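Bradavidin 2 (Bradyrhizobium japonicum, PDB 4GGT) probably binds biotin, as a secreted beta-barrel member of the avidin family. Local coordinates at residues G36-H41 and F65-A70. Residues are numbered along the deposited sequence; the frame is centred on the assembly and turned at random.
Sequences GTFTNH and FVVTFA
Phe38 meets Val67 and Phe69 inside the avidin barrel, where strands 33-39 and 62-69, separated in the sheet by strand 51-59, turn side chains toward one another. The Phe38 ring is swung beside its own carbonyl carbon (chi1 -178°), which carries it past Val67, whose side chain crosses it at about a right angle. The CG2 methyl of Val67 sits 3.5 Å from Phe38 CB and also touches CG, at the base of the side chain. Farther out, Phe38 CE2 reaches the edge of the Phe69 ring, near its plane, 3.8 Å from Phe69 CZ. The two ring planes meet steeply, at about 73°. Val67 CG1 lies over one face of Phe69, offset toward the rim. Asn40 adds its CB at 4.0 Å from Phe69 CE2. Trp78 also meets the Phe38 ring, while Phe45 and Tyr52 pack round Phe69. Cut back to an alanine, Phe38 would still offer CB to Val67 CG2, but the Phe69 edge would probably lose its ring partner and a gap open beside Trp78. No hydrogen bond joins the two segments; the contact rests on apolar and aromatic packing, consistent with a hydrophobic wall beside the biotin site, to which Asn40, Ser74 and Asn18 belong.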
ATOM      1  N   GLY A  36      -4.947   1.199  -8.113  1.00 22.31           N
ATOM      2  CA  GLY A  36      -4.121   0.026  -7.830  1.00 20.20           C
ATOM      3  C   GLY A  36      -4.860  -1.059  -7.063  1.00 19.86           C
ATOM      4  O   GLY A  36      -6.009  -0.875  -6.660  1.00 18.63           O
ATOM      5  N   THR A  37      -4.192  -2.183  -6.873  1.00 19.43           N
ATOM      6  CA  THR A  37      -4.741  -3.303  -6.090  1.00 20.86           C
ATOM      7  C   THR A  37      -3.650  -3.760  -5.141  1.00 20.41           C
ATOM      8  O   THR A  37      -2.527  -3.950  -5.561  1.00 21.93           O
ATOM      9  CB  THR A  37      -5.156  -4.470  -7.037  1.00 21.13           C
ATOM     10  OG1 THR A  37      -6.199  -4.011  -7.903  1.00 24.52           O
ATOM     11  CG2 THR A  37      -5.631  -5.669  -6.249  1.00 21.83           C
ATOM     12  N   PHE A  38      -3.975  -3.983  -3.876  1.00 19.26           N
ATOM     13  CA  PHE A  38      -2.947  -4.287  -2.916  1.00 18.64           C
ATOM     14  C   PHE A  38      -3.370  -5.570  -2.234  1.00 18.40           C
ATOM     15  O   PHE A  38      -4.551  -5.716  -1.866  1.00 18.75           O
ATOM     16  CB  PHE A  38      -2.896  -3.188  -1.865  1.00 18.54           C
ATOM     17  CG  PHE A  38      -1.820  -3.373  -0.840  1.00 19.01           C
ATOM     18  CD1 PHE A  38      -0.548  -2.797  -1.023  1.00 19.87           C
ATOM     19  CD2 PHE A  38      -2.057  -4.145   0.290  1.00 19.06           C
ATOM     20  CE1 PHE A  38       0.442  -2.977  -0.050  1.00 20.99           C
ATOM     21  CE2 PHE A  38      -1.087  -4.332   1.254  1.00 21.01           C
ATOM     22  CZ  PHE A  38       0.179  -3.751   1.090  1.00 19.95           C
ATOM     23  N   THR A  39      -2.440  -6.478  -2.062  1.00 19.58           N
ATOM     24  CA  THR A  39      -2.754  -7.636  -1.222  1.00 21.56           C
ATOM     25  C   THR A  39      -1.671  -7.974  -0.219  1.00 21.48           C
ATOM     26  O   THR A  39      -0.504  -7.997  -0.536  1.00 20.32           O
ATOM     27  CB  THR A  39      -3.499  -8.819  -1.980  1.00 24.30           C
ATOM     28  OG1 THR A  39      -3.194 -10.146  -1.448  1.00 25.93           O
ATOM     29  CG2 THR A  39      -3.484  -8.710  -3.481  1.00 19.67           C
ATOM     30  N   ASN A  40      -2.091  -8.092   1.034  1.00 21.05           N
ATOM     31  CA  ASN A  40      -1.220  -8.391   2.150  1.00 22.66           C
ATOM     32  C   ASN A  40      -1.078  -9.903   2.185  1.00 23.26           C
ATOM     33  O   ASN A  40      -2.003 -10.614   1.790  1.00 23.72           O
ATOM     34  CB  ASN A  40      -1.887  -7.873   3.446  1.00 22.62           C
ATOM     35  CG  ASN A  40      -1.140  -8.266   4.700  1.00 23.98           C
ATOM     36  OD1 ASN A  40      -0.383  -7.472   5.271  1.00 28.80           O
ATOM     37  ND2 ASN A  40      -1.345  -9.501   5.139  1.00 21.86           N
ATOM     38  N   HIS A  41       0.084 -10.388   2.610  1.00 24.74           N
ATOM     39  CA  HIS A  41       0.305 -11.826   2.674  1.00 26.63           C
ATOM     40  C   HIS A  41       0.844 -12.276   4.020  1.00 27.55           C
ATOM     41  O   HIS A  41       1.600 -13.260   4.104  1.00 27.72           O
ATOM     42  CB  HIS A  41       1.187 -12.294   1.517  1.00 27.60           C
ATOM     43  CG  HIS A  41       0.456 -12.398   0.221  1.00 26.31           C
ATOM     44  ND1 HIS A  41       0.593 -11.474  -0.794  1.00 28.04           N
ATOM     45  CD2 HIS A  41      -0.450 -13.303  -0.214  1.00 26.38           C
ATOM     46  CE1 HIS A  41      -0.185 -11.819  -1.806  1.00 27.58           C
ATOM     47  NE2 HIS A  41      -0.831 -12.926  -1.475  1.00 28.12           N
ATOM     48  N   PHE A  65      -0.558   6.403  -1.031  1.00 18.78           N
ATOM     49  CA  PHE A  65      -1.755   5.585  -1.332  1.00 17.48           C
ATOM     50  C   PHE A  65      -2.310   4.993  -0.056  1.00 18.21           C
ATOM     51  O   PHE A  65      -1.598   4.896   0.958  1.00 15.94           O
ATOM     52  CB  PHE A  65      -1.489   4.542  -2.405  1.00 17.60           C
ATOM     53  CG  PHE A  65      -0.351   3.605  -2.071  1.00 17.03           C
ATOM     54  CD1 PHE A  65       0.965   3.970  -2.371  1.00 18.85           C
ATOM     55  CD2 PHE A  65      -0.578   2.429  -1.409  1.00 19.20           C
ATOM     56  CE1 PHE A  65       1.998   3.148  -2.050  1.00 19.44           C
ATOM     57  CE2 PHE A  65       0.483   1.584  -1.110  1.00 20.17           C
ATOM     58  CZ  PHE A  65       1.749   1.959  -1.398  1.00 18.36           C
ATOM     59  N   VAL A  66      -3.598   4.677  -0.097  1.00 17.47           N
ATOM     60  CA  VAL A  66      -4.330   4.188   1.065  1.00 17.82           C
ATOM     61  C   VAL A  66      -5.037   2.889   0.672  1.00 17.65           C
ATOM     62  O   VAL A  66      -5.593   2.768  -0.425  1.00 16.81           O
ATOM     63  CB  VAL A  66      -5.367   5.244   1.598  1.00 19.42           C
ATOM     64  CG1 VAL A  66      -6.359   5.679   0.532  1.00 22.58           C
ATOM     65  CG2 VAL A  66      -6.103   4.699   2.807  1.00 18.02           C
ATOM     66  N   VAL A  67      -4.939   1.879   1.551  1.00 16.74           N
ATOM     67  CA  VAL A  67      -5.661   0.651   1.350  1.00 17.06           C
ATOM     68  C   VAL A  67      -6.541   0.388   2.586  1.00 16.90           C
ATOM     69  O   VAL A  67      -6.065   0.479   3.709  1.00 16.32           O
ATOM     70  CB  VAL A  67      -4.707  -0.537   1.163  1.00 18.07           C
ATOM     71  CG1 VAL A  67      -5.488  -1.852   1.060  1.00 17.45           C
ATOM     72  CG2 VAL A  67      -3.835  -0.302  -0.109  1.00 16.67           C
ATOM     73  N   THR A  68      -7.810   0.062   2.364  1.00 15.66           N
ATOM     74  CA  THR A  68      -8.719  -0.265   3.485  1.00 17.93           C
ATOM     75  C   THR A  68      -9.005  -1.767   3.467  1.00 17.16           C
ATOM     76  O   THR A  68      -9.493  -2.323   2.464  1.00 17.44           O
ATOM     77  CB  THR A  68      -9.999   0.601   3.403  1.00 17.37           C
ATOM     78  OG1 THR A  68      -9.607   1.951   3.601  1.00 18.98           O
ATOM     79  CG2 THR A  68     -10.996   0.194   4.516  1.00 17.98           C
ATOM     80  N   PHE A  69      -8.593  -2.447   4.535  1.00 18.85           N
ATOM     81  CA  PHE A  69      -8.783  -3.896   4.630  1.00 19.06           C
ATOM     82  C   PHE A  69     -10.153  -4.067   5.287  1.00 19.52           C
ATOM     83  O   PHE A  69     -10.279  -4.055   6.523  1.00 20.24           O
ATOM     84  CB  PHE A  69      -7.675  -4.560   5.456  1.00 20.51           C
ATOM     85  CG  PHE A  69      -6.287  -4.281   4.925  1.00 18.79           C
ATOM     86  CD1 PHE A  69      -5.557  -3.209   5.422  1.00 20.53           C
ATOM     87  CD2 PHE A  69      -5.771  -5.051   3.888  1.00 20.64           C
ATOM     88  CE1 PHE A  69      -4.267  -2.927   4.907  1.00 22.29           C
ATOM     89  CE2 PHE A  69      -4.495  -4.790   3.350  1.00 22.29           C
ATOM     90  CZ  PHE A  69      -3.753  -3.744   3.861  1.00 21.77           C
ATOM     91  N   ALA A  70     -11.176  -4.141   4.450  1.00 20.76           N
ATOM     92  CA  ALA A  70     -12.542  -3.834   4.901  1.00 21.83           C
ATOM     93  C   ALA A  70     -13.026  -4.777   5.983  1.00 23.62           C
ATOM     94  O   ALA A  70     -13.638  -4.321   6.978  1.00 23.99           O
ATOM     95  CB  ALA A  70     -13.501  -3.816   3.729  1.00 22.59           C
TER